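Local coordinates for protein endoglucanase, family GH5 (Zobellia galactanivorans, PDB 6GL0) that hydrolyses hemicellulose glucans, probably including mixed-linked glucan, as a family GH5 glycoside hydrolase with a TIM-barrel fold, at residues A[24-29]-A[100-105]; A[18-23]-A[57-62]; A[123-128]-A[141-146]; A[195-200]-A[219-224]. The protein carries 1 engineered substitution. All coordinates share one frame; numbering follows the deposited sequence.

Contact 1 of 4, residues A[24-29]-A[100-105]; sequences AMDTYN and IHHDET. With GLC (alpha-D-glucopyranose), chain D; BGC (beta-D-glucopyranose), chain B.
The His102 ring meets the carbonyl oxygen of Asp26 at its edge, with CD2 3.2 Å from Asp26 O. GLC O3 also lies at the edge of this ring. His101 covers one face of it, its CD2 sitting above the centre. The two segments are loops at the C-terminal end of the TIM barrel, following strands 18-20 and 95-99, where GH5 enzymes bind their glycan.

The His101 ring turns its own edge to the sugar. Its NE2 and GLC O3 share a nearly straight hydrogen bond of 3.0 Å. Asp26 lies alongside this ring and points the same way. Asp26 CB is 3.6 Å from His101 CD2, and the carboxylate stands 76° from the imidazole plane. With CG between the backbone N and the carbonyl carbon (chi1 50°), the carboxylate folds back over its own turn. Asp26 OD1 accepts from Ala24 N at 2.9 Å, from above the carboxylate plane. OD2 takes a bond from Asn23 N and binds a water. That water also bonds His102 NE2 and GLC O3, so it links both loops to the sugar.

Farther out, Tyr28 packs obliquely on the second loop. Its other ring contacts include an edge-to-face pair with Phe64. Tyr28 CE1 comes within 3.4 Å of His102 O, and Tyr28 OH lies 3.6 Å from Thr105 OG1.

Contact 2 of 4, residues A[18-23]-A[57-62]; sequences GWNLGN and RLPVTW. With BGC (beta-D-glucopyranose), chain B.
Arg57 and Asn20 face each other as a parallel bridge pair, with CA atoms 4.7 Å apart. Both backbone polar atoms of Arg57 pair with segment 18-23: its N donates to Trp19 O at 3.1 Å, and its O accepts from Leu21 N at 3.0 Å in an almost straight bond (176°). The two side chains run alongside each other in the same direction. Arg57 NH1 donates to Asn20 OD1 at 2.7 Å. The oxygen lies in the guanidinium plane, while the amide plane is nearly perpendicular to it (86°). Asn20 OD1 also rests on the Arg57 chain, 3.1 Å from CG, which runs extended to NE.

On the other side of the strands, Leu21 CD2 touches Leu58 CD1 at 3.8 Å. Both leucines reach Ile85 of helix 76-90. Just past the strands, the Pro59 ring lies against the backbone of Leu21, with CD 3.5 Å from Leu21 O. A water probably bridges Leu21 O and Pro59 O.

The second shell fixes the guanidinium further. Its NH2 forms a salt bridge with Glu142 OE2 and a hydrogen bond with Asn145 OD1. The buried charge is therefore probably balanced, and its plane is held by partners at both ends. Farther along, Asn23 ND2 donates to BGC O3 at 3.0 Å, a sugar also bound by Trp302 and Asn304.

This is the first beta-alpha-beta unit of a TIM barrel. Asn20 and Arg57 point into the barrel, the leucines point to the surrounding helices, and the loop at the C-terminal end carries a sugar-binding residue.

Contact 3 of 4, residues A[123-128]-A[141-146]; sequences KVWTQI and FETLNE. With GLC (alpha-D-glucopyranose), chain D.
Trp125 packs tightly against the end of strand 139-142; its edge and both faces make contacts. Trp125 NE1 donates to Thr143 O at 2.9 Å. The acceptor lies in the indole plane, and the proton points to a lone pair in the carbonyl plane. Trp125 chi1 is -100°, away from the staggered positions, and this turn brings the indole to Thr143 O. Glu142 O meets the same edge, 3.2 Å from Trp125 CZ2. Thr143 CG2 lies over one face of the indole and Ile128 CD1 over the opposite one. Trp125 CZ3 sits above a face of the Phe141 ring, 3.7 Å from Phe141 CG. The planes of this pair are inclined at 50°.

The packing is looser beside it. Ile128 CG2 is 4.5 Å from Phe141 CE1. Lys123, Thr126 and Gln127 are partly exposed; the Gln127 amide bonds Lys123 O and also Tyr72 and Ile74. The contact belongs to the beta-alpha-beta unit formed by strand 95-99, helix 114-131 and strand 139-142.

Beyond the strand, Asn145 ND2 donates to GLC O2 at 2.9 Å. Asn145 and Glu146 form the Asn-Glu pair characteristic of GH5 enzymes at this place. The bond from Trp125 NE1 satisfies the carbonyl of Thr143, two residues before Asn145, and helps fix the indole's rotation.

Contact 4 of 4, residues A[195-200]-A[219-224]; sequences YAASTA and SVHSYF. With GLC (alpha-D-glucopyranose), chain D.
Ala197 carries the centre of this contact. Its methyl group lies over one face of the His221 ring, a CH-pi contact with CB 3.7 Å from the ring centroid and 17° off the normal. Its carbonyl oxygen accepts from His221 N at 3.0 Å. That bond is nearly straight and uses a lone pair in the carbonyl plane. Ala196 and Ala197 both have positive phi, a left-handed bend that brings the methyl and the carbonyl of Ala197 to the strand together.

Ser198 N closes the bend by donating to Tyr195 O, and Ser198 O lies 3.9 Å from Val220 CG1. Its side chain points away from the strand. Ser198 OG accepts from Ala200 N at 3.0 Å, an ST turn that leads into the N-cap of helix 201-205.

The segment is the loop after strand 190-193 of the TIM barrel, and it packs on the next strand, 216-221, and its extension towards the glycan pocket. There Tyr223 OH shares a short hydrogen bond of 2.5 Å with GLC O1, which lies near the plane of the phenol ring at its edge. His221 ND1 is bonded to Glu146 OE2, so the ring that Ala197 covers probably helps to position that pocket carboxylate.

Thr199 comes next, crossing Val220 at about a right angle. With OG1 between the backbone N and the carbonyl carbon (chi1 65°), CG2 is turned to the strand. Thr199 CG2 sits 3.9 Å from Val220 CB and 4.2 Å from Ser222 CB. Thr199 OG1 and Ser222 OG both bond Glu249 OE1 of helix 240-260.

All four contacts belong to one eight-stranded TIM barrel. Contacts 1 and 2 interleave along the chain, with centres about 9 Å apart; Thr61 OG1 of contact 2 bonds both Asp26 O and His102 N of contact 1. Contact 3 follows, then contact 4. Contact 3 meets contact 1 through Ile100 O and Asn145 N, and contact 2 through Arg57. Contact 4 reaches contact 3 through His221 and Glu146, although their centres are about 19 Å apart. Contacts 1 and 4 do not touch, yet both bind GLC, as does contact 3. Polar links between strand ends, some of them skipping a strand, probably hold the pocket residues around the bound glycan.

Contact 1 of 4, residues A[24-29]-A[100-105]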
# COMPACT_ATOMS: atom_id res chain seq x y z
N ALA A 24 -34.92 13.86 -3.01
CA ALA A 24 -35.55 14.95 -2.27
C ALA A 24 -35.19 16.23 -2.98
O ALA A 24 -35.75 16.47 -4.05
CB ALA A 24 -35.14 14.95 -0.81
N MET A 25 -34.17 16.96 -2.52
CA MET A 25 -33.74 18.19 -3.19
C MET A 25 -33.01 17.95 -4.51
O MET A 25 -32.77 18.88 -5.29
CB MET A 25 -32.84 19.00 -2.29
CG MET A 25 -33.47 19.40 -0.96
SD MET A 25 -34.86 20.51 -1.18
CE MET A 25 -33.99 22.07 -1.35
N ASP A 26 -32.62 16.70 -4.75
CA ASP A 26 -32.04 16.27 -6.03
C ASP A 26 -33.08 15.92 -7.10
O ASP A 26 -32.74 15.73 -8.25
CB ASP A 26 -31.06 15.09 -5.81
CG ASP A 26 -31.66 13.98 -4.98
OD1 ASP A 26 -32.18 14.27 -3.87
OD2 ASP A 26 -31.65 12.82 -5.44
N THR A 27 -34.34 15.83 -6.71
CA THR A 27 -35.44 15.50 -7.60
C THR A 27 -35.46 16.38 -8.85
O THR A 27 -35.37 17.62 -8.77
CB THR A 27 -36.76 15.69 -6.86
OG1 THR A 27 -36.86 14.77 -5.79
CG2 THR A 27 -37.98 15.51 -7.79
N TYR A 28 -35.55 15.73 -10.00
CA TYR A 28 -35.49 16.46 -11.29
C TYR A 28 -36.90 16.94 -11.68
O TYR A 28 -37.56 16.41 -12.56
CB TYR A 28 -34.87 15.60 -12.38
CG TYR A 28 -34.43 16.39 -13.57
CD1 TYR A 28 -33.32 17.21 -13.50
CD2 TYR A 28 -35.13 16.32 -14.79
CE1 TYR A 28 -32.90 17.96 -14.59
CE2 TYR A 28 -34.71 17.04 -15.90
CZ TYR A 28 -33.61 17.87 -15.78
OH TYR A 28 -33.17 18.60 -16.85
N ASN A 29 -37.33 17.98 -10.99
CA ASN A 29 -38.64 18.58 -11.13
C ASN A 29 -38.59 19.87 -10.29
O ASN A 29 -37.79 19.95 -9.34
CB ASN A 29 -39.71 17.62 -10.61
CG ASN A 29 -41.14 18.09 -10.92
OD1 ASN A 29 -41.60 19.09 -10.41
ND2 ASN A 29 -41.84 17.33 -11.72
N ILE A 100 -23.84 19.72 -6.20
CA ILE A 100 -24.57 19.89 -7.45
C ILE A 100 -24.83 18.48 -8.00
O ILE A 100 -23.86 17.73 -8.26
CB ILE A 100 -23.77 20.73 -8.45
CG1 ILE A 100 -23.65 22.17 -7.98
CG2 ILE A 100 -24.44 20.69 -9.84
CD1 ILE A 100 -22.91 23.07 -8.95
N HIS A 101 -26.12 18.13 -8.16
CA HIS A 101 -26.57 16.76 -8.44
C HIS A 101 -27.02 16.59 -9.90
O HIS A 101 -26.14 16.50 -10.76
CB HIS A 101 -27.60 16.26 -7.42
CG HIS A 101 -27.58 14.78 -7.24
ND1 HIS A 101 -26.69 14.15 -6.39
CD2 HIS A 101 -28.36 13.80 -7.75
CE1 HIS A 101 -26.91 12.85 -6.41
NE2 HIS A 101 -27.93 12.61 -7.21
N HIS A 102 -28.34 16.51 -10.21
CA HIS A 102 -28.77 16.11 -11.57
C HIS A 102 -28.84 17.34 -12.49
O HIS A 102 -29.90 17.64 -13.06
CB HIS A 102 -30.16 15.46 -11.57
CG HIS A 102 -30.23 14.14 -10.91
ND1 HIS A 102 -29.34 13.12 -11.19
CD2 HIS A 102 -31.12 13.65 -10.01
CE1 HIS A 102 -29.68 12.06 -10.49
NE2 HIS A 102 -30.77 12.35 -9.77
N ASP A 103 -27.69 17.98 -12.67
CA ASP A 103 -27.53 19.23 -13.39
C ASP A 103 -26.67 19.07 -14.67
O ASP A 103 -26.16 20.06 -15.23
CB ASP A 103 -26.91 20.27 -12.45
CG ASP A 103 -27.93 20.86 -11.48
OD1 ASP A 103 -28.87 21.50 -11.97
OD2 ASP A 103 -27.80 20.68 -10.25
N GLU A 104 -26.61 17.83 -15.17
CA GLU A 104 -25.78 17.53 -16.34
C GLU A 104 -26.29 18.18 -17.64
O GLU A 104 -25.51 18.33 -18.57
CB GLU A 104 -25.64 16.02 -16.54
CG GLU A 104 -24.94 15.29 -15.38
CD GLU A 104 -25.85 14.90 -14.23
OE1 GLU A 104 -27.09 15.11 -14.31
OE2 GLU A 104 -25.33 14.34 -13.24
N THR A 105 -27.55 18.60 -17.69
CA THR A 105 -28.07 19.28 -18.89
C THR A 105 -27.36 20.61 -19.20
O THR A 105 -27.22 20.95 -20.34
CB THR A 105 -29.59 19.44 -18.88
OG1 THR A 105 -30.03 20.05 -17.66
CG2 THR A 105 -30.23 18.06 -19.01
C1 GLC D . -26.17 7.68 -8.28
C2 GLC D . -27.00 8.95 -8.54
C3 GLC D . -28.36 8.90 -7.88
C4 GLC D . -29.05 7.62 -8.29
C5 GLC D . -28.18 6.47 -7.82
C6 GLC D . -28.74 5.08 -8.13
O1 GLC D . -25.62 7.60 -6.96
O2 GLC D . -26.23 10.04 -8.02
O3 GLC D . -29.11 10.03 -8.28
O4 GLC D . -30.32 7.53 -7.67
O5 GLC D . -26.97 6.57 -8.53
O6 GLC D . -28.93 4.96 -9.53
C2 BGC B . -32.61 7.00 -7.76
C3 BGC B . -33.77 6.74 -8.69
C4 BGC B . -33.96 7.87 -9.68
C5 BGC B . -32.63 8.15 -10.34
C6 BGC B . -32.68 9.38 -11.22
C1 BGC B . -31.36 7.23 -8.58
O2 BGC B . -32.43 5.88 -6.92
O3 BGC B . -34.92 6.50 -7.92
O4 BGC B . -34.88 7.47 -10.70
O5 BGC B . -31.57 8.31 -9.43
O6 BGC B . -31.62 9.34 -12.17
O HOH W 1 -31.64 11.02 -7.49

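Contact 2 of 4, residues A[18-23]-A[57-62]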
# COMPACT_ATOMS: atom_id res chain seq x y z
N GLY A 18 -22.33 7.47 6.68
CA GLY A 18 -23.31 8.45 6.17
C GLY A 18 -24.56 7.85 5.53
O GLY A 18 -24.60 6.68 5.20
N TRP A 19 -25.57 8.69 5.38
CA TRP A 19 -26.81 8.37 4.73
C TRP A 19 -27.22 9.50 3.80
O TRP A 19 -27.11 10.66 4.16
CB TRP A 19 -27.86 8.14 5.80
CG TRP A 19 -29.23 7.75 5.35
CD1 TRP A 19 -29.70 6.49 5.16
CD2 TRP A 19 -30.34 8.63 5.15
NE1 TRP A 19 -31.03 6.51 4.82
CE2 TRP A 19 -31.45 7.81 4.81
CE3 TRP A 19 -30.50 10.01 5.20
CZ2 TRP A 19 -32.69 8.34 4.52
CZ3 TRP A 19 -31.74 10.55 4.90
CH2 TRP A 19 -32.82 9.72 4.58
N ASN A 20 -27.69 9.13 2.60
CA ASN A 20 -28.16 10.07 1.56
C ASN A 20 -29.65 10.33 1.70
O ASN A 20 -30.45 9.39 1.76
CB ASN A 20 -27.95 9.54 0.15
CG ASN A 20 -26.55 9.83 -0.40
OD1 ASN A 20 -26.27 10.91 -0.86
ND2 ASN A 20 -25.68 8.84 -0.34
N LEU A 21 -29.99 11.61 1.70
CA LEU A 21 -31.39 12.07 1.57
C LEU A 21 -31.71 12.13 0.08
O LEU A 21 -31.81 13.19 -0.53
CB LEU A 21 -31.56 13.44 2.27
CG LEU A 21 -32.97 14.02 2.29
CD1 LEU A 21 -33.85 13.28 3.28
CD2 LEU A 21 -32.88 15.48 2.61
N GLY A 22 -31.82 10.95 -0.52
CA GLY A 22 -31.97 10.86 -1.98
C GLY A 22 -33.39 11.07 -2.41
O GLY A 22 -34.33 10.87 -1.63
N ASN A 23 -33.54 11.45 -3.67
CA ASN A 23 -34.83 11.78 -4.27
C ASN A 23 -35.61 12.82 -3.47
O ASN A 23 -36.79 12.66 -3.25
CB ASN A 23 -35.63 10.51 -4.56
CG ASN A 23 -35.16 9.76 -5.78
OD1 ASN A 23 -34.10 10.05 -6.35
ND2 ASN A 23 -35.94 8.76 -6.18
N ARG A 57 -25.53 13.27 3.62
CA ARG A 57 -25.35 13.81 2.28
C ARG A 57 -26.71 14.33 1.86
O ARG A 57 -27.72 13.61 1.92
CB ARG A 57 -24.86 12.75 1.29
CG ARG A 57 -24.50 13.32 -0.05
CD ARG A 57 -23.40 12.50 -0.68
NE ARG A 57 -23.09 12.81 -2.08
CZ ARG A 57 -23.74 12.30 -3.14
NH1 ARG A 57 -24.79 11.52 -2.99
NH2 ARG A 57 -23.32 12.60 -4.37
N LEU A 58 -26.68 15.59 1.44
CA LEU A 58 -27.83 16.38 1.02
C LEU A 58 -27.64 16.72 -0.45
O LEU A 58 -27.21 17.83 -0.79
CB LEU A 58 -27.87 17.68 1.85
CG LEU A 58 -28.97 18.74 1.55
CD1 LEU A 58 -30.34 18.13 1.45
CD2 LEU A 58 -28.96 19.81 2.65
N PRO A 59 -27.93 15.77 -1.35
CA PRO A 59 -27.78 16.09 -2.77
C PRO A 59 -28.84 17.14 -3.24
O PRO A 59 -30.00 17.09 -2.80
CB PRO A 59 -28.01 14.74 -3.44
CG PRO A 59 -28.98 14.06 -2.51
CD PRO A 59 -28.57 14.46 -1.15
N VAL A 60 -28.43 18.06 -4.12
CA VAL A 60 -29.30 19.14 -4.59
C VAL A 60 -29.15 19.32 -6.07
O VAL A 60 -28.06 19.49 -6.58
CB VAL A 60 -28.99 20.50 -3.91
CG1 VAL A 60 -29.96 21.59 -4.38
CG2 VAL A 60 -29.07 20.37 -2.39
N THR A 61 -30.28 19.31 -6.74
CA THR A 61 -30.34 19.59 -8.16
C THR A 61 -30.80 21.05 -8.24
O THR A 61 -31.83 21.41 -7.70
CB THR A 61 -31.31 18.67 -8.89
OG1 THR A 61 -30.71 17.38 -9.01
CG2 THR A 61 -31.59 19.18 -10.26
N TRP A 62 -29.99 21.87 -8.90
CA TRP A 62 -30.21 23.30 -8.96
C TRP A 62 -30.90 23.85 -10.22
O TRP A 62 -31.41 24.96 -10.19
CB TRP A 62 -28.89 24.04 -8.74
CG TRP A 62 -28.16 23.63 -7.48
CD1 TRP A 62 -27.33 22.59 -7.34
CD2 TRP A 62 -28.21 24.27 -6.21
NE1 TRP A 62 -26.85 22.52 -6.07
CE2 TRP A 62 -27.38 23.55 -5.35
CE3 TRP A 62 -28.89 25.38 -5.71
CZ2 TRP A 62 -27.21 23.89 -4.03
CZ3 TRP A 62 -28.71 25.73 -4.40
CH2 TRP A 62 -27.89 24.98 -3.57
C2 BGC B . -32.61 7.00 -7.76
C3 BGC B . -33.77 6.74 -8.69
C4 BGC B . -33.96 7.87 -9.68
C5 BGC B . -32.63 8.15 -10.34
C6 BGC B . -32.68 9.38 -11.22
C1 BGC B . -31.36 7.23 -8.58
O2 BGC B . -32.43 5.88 -6.92
O3 BGC B . -34.92 6.50 -7.92
O4 BGC B . -34.88 7.47 -10.70
O5 BGC B . -31.57 8.31 -9.43
O6 BGC B . -31.62 9.34 -12.17
O HOH W 2 -31.63 16.05 -1.19

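Contact 3 of 4, residues A[123-128]-A[141-146]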
# COMPACT_ATOMS: atom_id res chain seq x y z
N LYS A 123 -20.36 31.09 -11.49
CA LYS A 123 -21.38 31.94 -10.89
C LYS A 123 -22.28 31.20 -9.90
O LYS A 123 -22.62 31.75 -8.87
CB LYS A 123 -22.21 32.60 -11.97
CG LYS A 123 -21.47 33.65 -12.77
CD LYS A 123 -22.26 34.00 -14.02
CE LYS A 123 -21.98 35.42 -14.48
NZ LYS A 123 -20.97 35.50 -15.55
N VAL A 124 -22.68 29.97 -10.24
CA VAL A 124 -23.53 29.15 -9.35
C VAL A 124 -22.79 28.76 -8.07
O VAL A 124 -23.33 28.91 -6.96
CB VAL A 124 -24.13 27.92 -10.08
CG1 VAL A 124 -24.78 26.94 -9.12
CG2 VAL A 124 -25.15 28.38 -11.11
N TRP A 125 -21.56 28.27 -8.19
CA TRP A 125 -20.83 27.86 -6.95
C TRP A 125 -20.49 29.06 -6.08
O TRP A 125 -20.53 28.97 -4.84
CB TRP A 125 -19.59 26.97 -7.23
CG TRP A 125 -19.87 25.52 -7.01
CD1 TRP A 125 -19.86 24.52 -7.93
CD2 TRP A 125 -20.26 24.93 -5.78
NE1 TRP A 125 -20.22 23.31 -7.34
CE2 TRP A 125 -20.48 23.55 -6.02
CE3 TRP A 125 -20.45 25.43 -4.49
CZ2 TRP A 125 -20.88 22.67 -5.03
CZ3 TRP A 125 -20.86 24.57 -3.50
CH2 TRP A 125 -21.07 23.19 -3.78
N THR A 126 -20.21 30.20 -6.72
CA THR A 126 -20.04 31.47 -5.97
C THR A 126 -21.27 31.75 -5.07
O THR A 126 -21.12 32.09 -3.90
CB THR A 126 -19.78 32.67 -6.91
OG1 THR A 126 -18.54 32.48 -7.64
CG2 THR A 126 -19.72 34.03 -6.11
N GLN A 127 -22.47 31.58 -5.60
CA GLN A 127 -23.68 31.88 -4.83
C GLN A 127 -23.96 30.87 -3.73
O GLN A 127 -24.37 31.25 -2.62
CB GLN A 127 -24.90 32.00 -5.74
CG GLN A 127 -24.89 33.19 -6.70
CD GLN A 127 -26.04 33.08 -7.68
OE1 GLN A 127 -27.22 33.24 -7.30
NE2 GLN A 127 -25.73 32.73 -8.93
N ILE A 128 -23.72 29.58 -4.02
CA ILE A 128 -23.90 28.55 -2.98
C ILE A 128 -22.89 28.82 -1.87
O ILE A 128 -23.25 28.83 -0.69
CB ILE A 128 -23.70 27.11 -3.51
CG1 ILE A 128 -24.76 26.78 -4.55
CG2 ILE A 128 -23.80 26.09 -2.37
CD1 ILE A 128 -24.39 25.61 -5.43
N PHE A 141 -18.65 20.90 0.98
CA PHE A 141 -19.13 21.06 -0.37
C PHE A 141 -18.60 19.92 -1.24
O PHE A 141 -17.41 19.56 -1.16
CB PHE A 141 -18.70 22.37 -1.04
CG PHE A 141 -19.20 23.62 -0.39
CD1 PHE A 141 -20.44 23.70 0.21
CD2 PHE A 141 -18.41 24.77 -0.41
CE1 PHE A 141 -20.88 24.88 0.81
CE2 PHE A 141 -18.84 25.96 0.18
CZ PHE A 141 -20.08 26.01 0.78
N GLU A 142 -19.50 19.40 -2.10
CA GLU A 142 -19.14 18.48 -3.16
C GLU A 142 -19.46 19.16 -4.50
O GLU A 142 -20.61 19.47 -4.76
CB GLU A 142 -19.94 17.21 -2.95
CG GLU A 142 -19.71 16.13 -3.99
CD GLU A 142 -20.69 14.98 -3.81
OE1 GLU A 142 -20.83 14.47 -2.70
OE2 GLU A 142 -21.33 14.55 -4.81
N THR A 143 -18.43 19.38 -5.32
CA THR A 143 -18.55 20.26 -6.47
C THR A 143 -19.49 19.74 -7.56
O THR A 143 -20.35 20.47 -8.00
CB THR A 143 -17.16 20.64 -7.04
OG1 THR A 143 -16.29 19.51 -7.10
CG2 THR A 143 -16.50 21.69 -6.12
N LEU A 144 -19.35 18.46 -7.93
CA LEU A 144 -20.16 17.81 -8.96
C LEU A 144 -20.42 16.33 -8.63
O LEU A 144 -19.49 15.59 -8.33
CB LEU A 144 -19.44 17.85 -10.30
CG LEU A 144 -19.05 19.22 -10.83
CD1 LEU A 144 -18.07 19.08 -11.97
CD2 LEU A 144 -20.29 19.99 -11.29
N ASN A 145 -21.68 15.91 -8.74
CA ASN A 145 -22.11 14.59 -8.32
C ASN A 145 -21.44 13.50 -9.14
O ASN A 145 -20.62 12.76 -8.62
CB ASN A 145 -23.66 14.46 -8.36
CG ASN A 145 -24.14 13.03 -8.10
OD1 ASN A 145 -23.70 12.40 -7.15
ND2 ASN A 145 -25.06 12.53 -8.92
N GLU A 146 -21.90 13.36 -10.38
CA GLU A 146 -21.45 12.37 -11.33
C GLU A 146 -21.29 13.03 -12.72
O GLU A 146 -22.00 12.68 -13.65
CB GLU A 146 -22.43 11.18 -11.34
CG GLU A 146 -22.46 10.44 -10.01
CD GLU A 146 -23.27 9.15 -10.04
OE1 GLU A 146 -24.13 8.98 -10.95
OE2 GLU A 146 -23.05 8.29 -9.16
C1 GLC D . -26.17 7.68 -8.28
C2 GLC D . -27.00 8.95 -8.54
C3 GLC D . -28.36 8.90 -7.88
C4 GLC D . -29.05 7.62 -8.29
C5 GLC D . -28.18 6.47 -7.82
C6 GLC D . -28.74 5.08 -8.13
O1 GLC D . -25.62 7.60 -6.96
O2 GLC D . -26.23 10.04 -8.02
O3 GLC D . -29.11 10.03 -8.28
O4 GLC D . -30.32 7.53 -7.67
O5 GLC D . -26.97 6.57 -8.53
O6 GLC D . -28.93 4.96 -9.53

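Contact 4 of 4, residues A[195-200]-A[219-224]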
# COMPACT_ATOMS: atom_id res chain seq x y z
N TYR A 195 -14.60 11.55 -13.21
CA TYR A 195 -15.64 11.50 -14.22
C TYR A 195 -16.71 10.48 -13.79
O TYR A 195 -16.41 9.33 -13.46
CB TYR A 195 -15.07 11.13 -15.57
CG TYR A 195 -16.06 11.15 -16.75
CD1 TYR A 195 -16.88 10.07 -17.03
CD2 TYR A 195 -16.15 12.27 -17.57
CE1 TYR A 195 -17.79 10.12 -18.07
CE2 TYR A 195 -17.04 12.31 -18.63
CZ TYR A 195 -17.86 11.22 -18.89
OH TYR A 195 -18.75 11.25 -19.95
N ALA A 196 -17.94 10.96 -13.77
CA ALA A 196 -19.11 10.19 -13.34
C ALA A 196 -19.01 9.56 -11.96
O ALA A 196 -19.81 8.66 -11.65
CB ALA A 196 -19.45 9.13 -14.39
N ALA A 197 -18.08 10.04 -11.13
CA ALA A 197 -17.68 9.38 -9.87
C ALA A 197 -17.30 7.90 -10.08
O ALA A 197 -17.44 7.07 -9.18
CB ALA A 197 -18.77 9.54 -8.79
N SER A 198 -16.76 7.63 -11.25
CA SER A 198 -16.38 6.30 -11.70
C SER A 198 -15.10 5.86 -11.02
O SER A 198 -14.27 6.68 -10.65
CB SER A 198 -16.12 6.34 -13.21
OG SER A 198 -15.65 5.10 -13.69
N THR A 199 -14.96 4.54 -10.87
CA THR A 199 -13.70 3.93 -10.42
C THR A 199 -13.00 3.16 -11.54
O THR A 199 -12.13 2.35 -11.26
CB THR A 199 -13.94 2.98 -9.24
OG1 THR A 199 -14.73 1.87 -9.66
CG2 THR A 199 -14.60 3.72 -8.03
N ALA A 200 -13.40 3.39 -12.79
CA ALA A 200 -12.76 2.74 -13.93
C ALA A 200 -11.35 3.32 -14.06
O ALA A 200 -11.09 4.46 -13.68
CB ALA A 200 -13.55 2.96 -15.21
N SER A 219 -14.00 11.97 -4.16
CA SER A 219 -15.34 11.42 -4.21
C SER A 219 -15.44 10.41 -5.32
O SER A 219 -15.24 10.74 -6.47
CB SER A 219 -16.37 12.53 -4.46
OG SER A 219 -17.67 11.98 -4.62
N VAL A 220 -15.80 9.18 -4.96
CA VAL A 220 -16.18 8.15 -5.89
C VAL A 220 -17.41 7.46 -5.39
O VAL A 220 -17.68 7.45 -4.18
CB VAL A 220 -15.04 7.09 -6.12
CG1 VAL A 220 -13.85 7.72 -6.89
CG2 VAL A 220 -14.58 6.44 -4.82
N HIS A 221 -18.17 6.88 -6.32
CA HIS A 221 -19.36 6.08 -6.04
C HIS A 221 -19.12 4.71 -6.65
O HIS A 221 -18.60 4.59 -7.75
CB HIS A 221 -20.60 6.70 -6.70
CG HIS A 221 -20.90 8.09 -6.26
ND1 HIS A 221 -21.76 8.91 -6.96
CD2 HIS A 221 -20.43 8.84 -5.22
CE1 HIS A 221 -21.83 10.10 -6.37
NE2 HIS A 221 -21.01 10.09 -5.32
N SER A 222 -19.36 3.65 -5.91
CA SER A 222 -19.12 2.32 -6.44
C SER A 222 -20.21 1.40 -5.94
O SER A 222 -20.15 0.89 -4.81
CB SER A 222 -17.74 1.80 -6.05
OG SER A 222 -17.50 0.52 -6.62
N TYR A 223 -21.21 1.19 -6.78
CA TYR A 223 -22.32 0.28 -6.45
C TYR A 223 -21.89 -1.17 -6.79
O TYR A 223 -22.44 -1.81 -7.70
CB TYR A 223 -23.57 0.70 -7.25
CG TYR A 223 -24.18 2.01 -6.80
CD1 TYR A 223 -23.75 3.20 -7.30
CD2 TYR A 223 -25.23 2.03 -5.85
CE1 TYR A 223 -24.35 4.39 -6.92
CE2 TYR A 223 -25.82 3.19 -5.44
CZ TYR A 223 -25.40 4.37 -5.97
OH TYR A 223 -25.99 5.55 -5.57
N PHE A 224 -20.90 -1.67 -6.04
CA PHE A 224 -20.20 -2.88 -6.42
C PHE A 224 -20.80 -4.10 -5.72
O PHE A 224 -20.87 -4.11 -4.47
CB PHE A 224 -18.70 -2.78 -6.10
CG PHE A 224 -17.88 -3.87 -6.76
CD1 PHE A 224 -17.83 -5.13 -6.23
CD2 PHE A 224 -17.22 -3.63 -7.95
CE1 PHE A 224 -17.13 -6.13 -6.87
CE2 PHE A 224 -16.48 -4.62 -8.59
CZ PHE A 224 -16.45 -5.87 -8.05
C1 GLC D . -26.17 7.68 -8.28
C2 GLC D . -27.00 8.95 -8.54
C3 GLC D . -28.36 8.90 -7.88
C4 GLC D . -29.05 7.62 -8.29
C5 GLC D . -28.18 6.47 -7.82
C6 GLC D . -28.74 5.08 -8.13
O1 GLC D . -25.62 7.60 -6.96
O2 GLC D . -26.23 10.04 -8.02
O3 GLC D . -29.11 10.03 -8.28
O4 GLC D . -30.32 7.53 -7.67
O5 GLC D . -26.97 6.57 -8.53
O6 GLC D . -28.93 4.96 -9.53